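Local coordinates for ecdysteroid-phosphate phosphatase (Bombyx mori, PDB 3C7T), which removes phosphate from ecdysteroid 22-phosphates to release the active hormones, and also shows protein tyrosine phosphatase activity through this C-terminal phosphoglycerate-mutase-like domain, at residues 8-13 / 186-191. Residues are numbered along the deposited sequence; the frame is centred on the assembly and turned at random.
With WO4 (tungstate(VI)ion), chain E.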
ATOM      1  N   PHE A   8      20.762 -10.061  -4.830  1.00 21.33           N
ATOM      2  CA  PHE A   8      19.844  -8.920  -4.833  1.00 19.88           C
ATOM      3  C   PHE A   8      20.145  -7.997  -3.684  1.00 19.41           C
ATOM      4  O   PHE A   8      20.685  -8.426  -2.663  1.00 19.27           O
ATOM      5  CB  PHE A   8      18.401  -9.414  -4.682  1.00 20.43           C
ATOM      6  CG  PHE A   8      17.936 -10.271  -5.811  1.00 21.06           C
ATOM      7  CD1 PHE A   8      17.805  -9.744  -7.088  1.00 21.58           C
ATOM      8  CD2 PHE A   8      17.611 -11.597  -5.593  1.00 23.50           C
ATOM      9  CE1 PHE A   8      17.347 -10.530  -8.129  1.00 21.71           C
ATOM     10  CE2 PHE A   8      17.152 -12.400  -6.641  1.00 23.52           C
ATOM     11  CZ  PHE A   8      17.026 -11.867  -7.899  1.00 23.36           C
ATOM     12  N   ALA A   9      19.771  -6.724  -3.837  1.00 19.73           N
ATOM     13  CA  ALA A   9      19.871  -5.770  -2.732  1.00 18.71           C
ATOM     14  C   ALA A   9      18.563  -4.999  -2.736  1.00 18.82           C
ATOM     15  O   ALA A   9      18.060  -4.599  -3.801  1.00 17.54           O
ATOM     16  CB  ALA A   9      21.022  -4.820  -2.913  1.00 19.83           C
ATOM     17  N   LEU A  10      17.998  -4.850  -1.553  1.00 17.83           N
ATOM     18  CA  LEU A  10      16.666  -4.255  -1.419  1.00 17.48           C
ATOM     19  C   LEU A  10      16.658  -3.191  -0.324  1.00 17.38           C
ATOM     20  O   LEU A  10      17.043  -3.477   0.813  1.00 18.42           O
ATOM     21  CB  LEU A  10      15.674  -5.374  -1.092  1.00 17.52           C
ATOM     22  CG  LEU A  10      14.185  -5.075  -0.887  1.00 17.52           C
ATOM     23  CD1 LEU A  10      13.531  -4.614  -2.204  1.00 19.20           C
ATOM     24  CD2 LEU A  10      13.478  -6.286  -0.391  1.00 19.02           C
ATOM     25  N   ARG A  11      16.218  -1.969  -0.641  1.00 17.00           N
ATOM     26  CA  ARG A  11      15.988  -0.968   0.424  1.00 16.77           C
ATOM     27  C   ARG A  11      14.722  -1.339   1.233  1.00 18.09           C
ATOM     28  O   ARG A  11      13.765  -1.930   0.697  1.00 17.77           O
ATOM     29  CB  ARG A  11      15.840   0.457  -0.161  1.00 17.88           C
ATOM     30  CG  ARG A  11      15.858   1.546   0.901  1.00 17.74           C
ATOM     31  CD  ARG A  11      15.551   2.922   0.315  1.00 17.34           C
ATOM     32  NE  ARG A  11      15.405   3.899   1.373  1.00 16.91           N
ATOM     33  CZ  ARG A  11      14.656   5.004   1.271  1.00 19.01           C
ATOM     34  NH1 ARG A  11      13.964   5.280   0.163  1.00 19.74           N
ATOM     35  NH2 ARG A  11      14.554   5.823   2.297  1.00 20.46           N
ATOM     36  N   HIS A  12      14.711  -0.986   2.515  1.00 16.69           N
ATOM     37  CA  HIS A  12      13.553  -1.231   3.362  1.00 16.67           C
ATOM     38  C   HIS A  12      12.325  -0.488   2.793  1.00 17.04           C
ATOM     39  O   HIS A  12      12.457   0.428   1.961  1.00 16.78           O
ATOM     40  CB  HIS A  12      13.851  -0.718   4.764  1.00 16.02           C
ATOM     41  CG  HIS A  12      14.196   0.737   4.787  1.00 14.90           C
ATOM     42  ND1 HIS A  12      13.254   1.736   4.601  1.00 14.17           N
ATOM     43  CD2 HIS A  12      15.388   1.360   4.941  1.00 16.75           C
ATOM     44  CE1 HIS A  12      13.859   2.912   4.655  1.00 18.79           C
ATOM     45  NE2 HIS A  12      15.156   2.708   4.839  1.00 13.91           N
ATOM     46  N   GLY A  13      11.130  -0.870   3.257  1.00 17.14           N
ATOM     47  CA  GLY A  13       9.899  -0.237   2.814  1.00 16.38           C
ATOM     48  C   GLY A  13       9.644   1.052   3.580  1.00 17.18           C
ATOM     49  O   GLY A  13      10.498   1.522   4.343  1.00 16.25           O
ATOM     50  N   ASN A 186      20.445 -18.486  -4.346  1.00 27.90           N
ATOM     51  CA  ASN A 186      20.285 -17.038  -4.552  1.00 26.49           C
ATOM     52  C   ASN A 186      20.338 -16.289  -3.228  1.00 25.41           C
ATOM     53  O   ASN A 186      19.956 -16.826  -2.186  1.00 25.46           O
ATOM     54  CB  ASN A 186      18.996 -16.721  -5.347  1.00 26.58           C
ATOM     55  CG  ASN A 186      19.025 -17.290  -6.776  1.00 26.31           C
ATOM     56  OD1 ASN A 186      20.078 -17.356  -7.412  1.00 25.93           O
ATOM     57  ND2 ASN A 186      17.865 -17.696  -7.278  1.00 26.94           N
ATOM     58  N   VAL A 187      20.848 -15.058  -3.272  1.00 24.44           N
ATOM     59  CA  VAL A 187      21.117 -14.266  -2.069  1.00 23.58           C
ATOM     60  C   VAL A 187      20.386 -12.918  -2.167  1.00 23.25           C
ATOM     61  O   VAL A 187      20.289 -12.344  -3.250  1.00 23.65           O
ATOM     62  CB  VAL A 187      22.618 -13.991  -1.913  1.00 23.50           C
ATOM     63  CG1 VAL A 187      22.928 -13.141  -0.664  1.00 22.56           C
ATOM     64  CG2 VAL A 187      23.389 -15.289  -1.844  1.00 24.22           C
ATOM     65  N   ILE A 188      19.896 -12.437  -1.027  1.00 22.41           N
ATOM     66  CA  ILE A 188      19.350 -11.071  -0.912  1.00 21.61           C
ATOM     67  C   ILE A 188      19.859 -10.355   0.343  1.00 21.37           C
ATOM     68  O   ILE A 188      19.897 -10.931   1.441  1.00 22.07           O
ATOM     69  CB  ILE A 188      17.809 -11.014  -1.033  1.00 21.85           C
ATOM     70  CG1 ILE A 188      17.336  -9.548  -1.178  1.00 21.88           C
ATOM     71  CG2 ILE A 188      17.117 -11.739   0.124  1.00 21.48           C
ATOM     72  CD1 ILE A 188      15.897  -9.387  -1.693  1.00 20.38           C
ATOM     73  N   PHE A 189      20.298  -9.118   0.136  1.00 20.31           N
ATOM     74  CA  PHE A 189      20.736  -8.222   1.210  1.00 20.33           C
ATOM     75  C   PHE A 189      19.652  -7.159   1.363  1.00 20.37           C
ATOM     76  O   PHE A 189      19.375  -6.424   0.408  1.00 21.07           O
ATOM     77  CB  PHE A 189      22.030  -7.517   0.829  1.00 19.52           C
ATOM     78  CG  PHE A 189      23.205  -8.452   0.624  1.00 20.31           C
ATOM     79  CD1 PHE A 189      23.673  -9.239   1.681  1.00 21.47           C
ATOM     80  CD2 PHE A 189      23.834  -8.512  -0.612  1.00 21.64           C
ATOM     81  CE1 PHE A 189      24.767 -10.093   1.504  1.00 21.48           C
ATOM     82  CE2 PHE A 189      24.942  -9.366  -0.814  1.00 21.74           C
ATOM     83  CZ  PHE A 189      25.386 -10.165   0.250  1.00 23.84           C
ATOM     84  N   ILE A 190      19.030  -7.109   2.535  1.00 20.02           N
ATOM     85  CA  ILE A 190      17.900  -6.209   2.768  1.00 19.96           C
ATOM     86  C   ILE A 190      18.331  -5.160   3.762  1.00 20.00           C
ATOM     87  O   ILE A 190      18.663  -5.464   4.918  1.00 19.01           O
ATOM     88  CB  ILE A 190      16.648  -6.977   3.206  1.00 20.27           C
ATOM     89  CG1 ILE A 190      16.234  -7.902   2.051  1.00 22.96           C
ATOM     90  CG2 ILE A 190      15.521  -5.984   3.603  1.00 20.13           C
ATOM     91  CD1 ILE A 190      15.228  -8.990   2.395  1.00 25.86           C
ATOM     92  N   GLY A 191      18.367  -3.916   3.296  1.00 19.66           N
ATOM     93  CA  GLY A 191      19.037  -2.870   4.062  1.00 19.92           C
ATOM     94  C   GLY A 191      18.526  -1.473   3.782  1.00 20.03           C
ATOM     95  O   GLY A 191      17.337  -1.190   3.887  1.00 20.69           O
TER
HETATM   96  W   WO4 E   1      17.003   4.367   4.948  1.00 20.56           W
HETATM   97  O1  WO4 E   1      17.444   3.700   3.188  1.00 20.07           O
HETATM   98  O2  WO4 E   1      18.408   5.766   5.082  1.00 18.66           O
HETATM   99  O3  WO4 E   1      15.360   5.442   5.246  1.00 13.35           O
HETATM  100  O4  WO4 E   1      17.430   3.209   6.477  1.00 18.26           O
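Phe-8 to Arg-11 pair in parallel with Ile-188 to Gly-191, two inner strands of the mixed sheet in this histidine phosphatase domain. Backbone hydrogen bonds alternate between the chains. Phe-8 N and Leu-10 N give to Val-187 O and Phe-189 O; Phe-189 N and Gly-191 N give to Phe-8 O and Leu-10 O. The last is nearly straight, with Gly-191 N 2.8 Å from Leu-10 O. Beyond the strand, His-12 N reaches Gly-191 O at 3.0 Å in a more bent bond (136°).

Apolar contacts lie on the face of Phe-8, Leu-10, Ile-188 and Ile-190. Ile-188 CG1 is anti to its backbone N (chi1 -169°) and meets Phe-8 CB at 3.7 Å. Its CD1 touches Leu-10 CB. Leu-10 CD2 is 4.0 Å from Ile-190 CG1, the two side chains lying side by side. Helix 91-104 covers the two isoleucines through Phe-100 and Ala-97.

The active site lies at the C-terminal ends of the two strands. His-12, the residue phosphorylated in catalysis, binds tungsten through NE2 at 2.5 Å. Its ND1 donates to Gly-13 O in the ring plane, which fixes the ring's rotation, and Arg-11 CG lies over one face, toward the rim. An alanine in place of His-12 would probably leave tungsten without its protein nitrogen ligand and Gly-13 O without this donor. His-192, Ala-193, Lys-224, Arg-15 and Arg-92 also hydrogen-bond the tungstate. The extended Arg-11 side chain brings its guanidinium edge to the ion: NE donates to O1 at 2.7 Å, and NH2 to O3 at 3.1 Å.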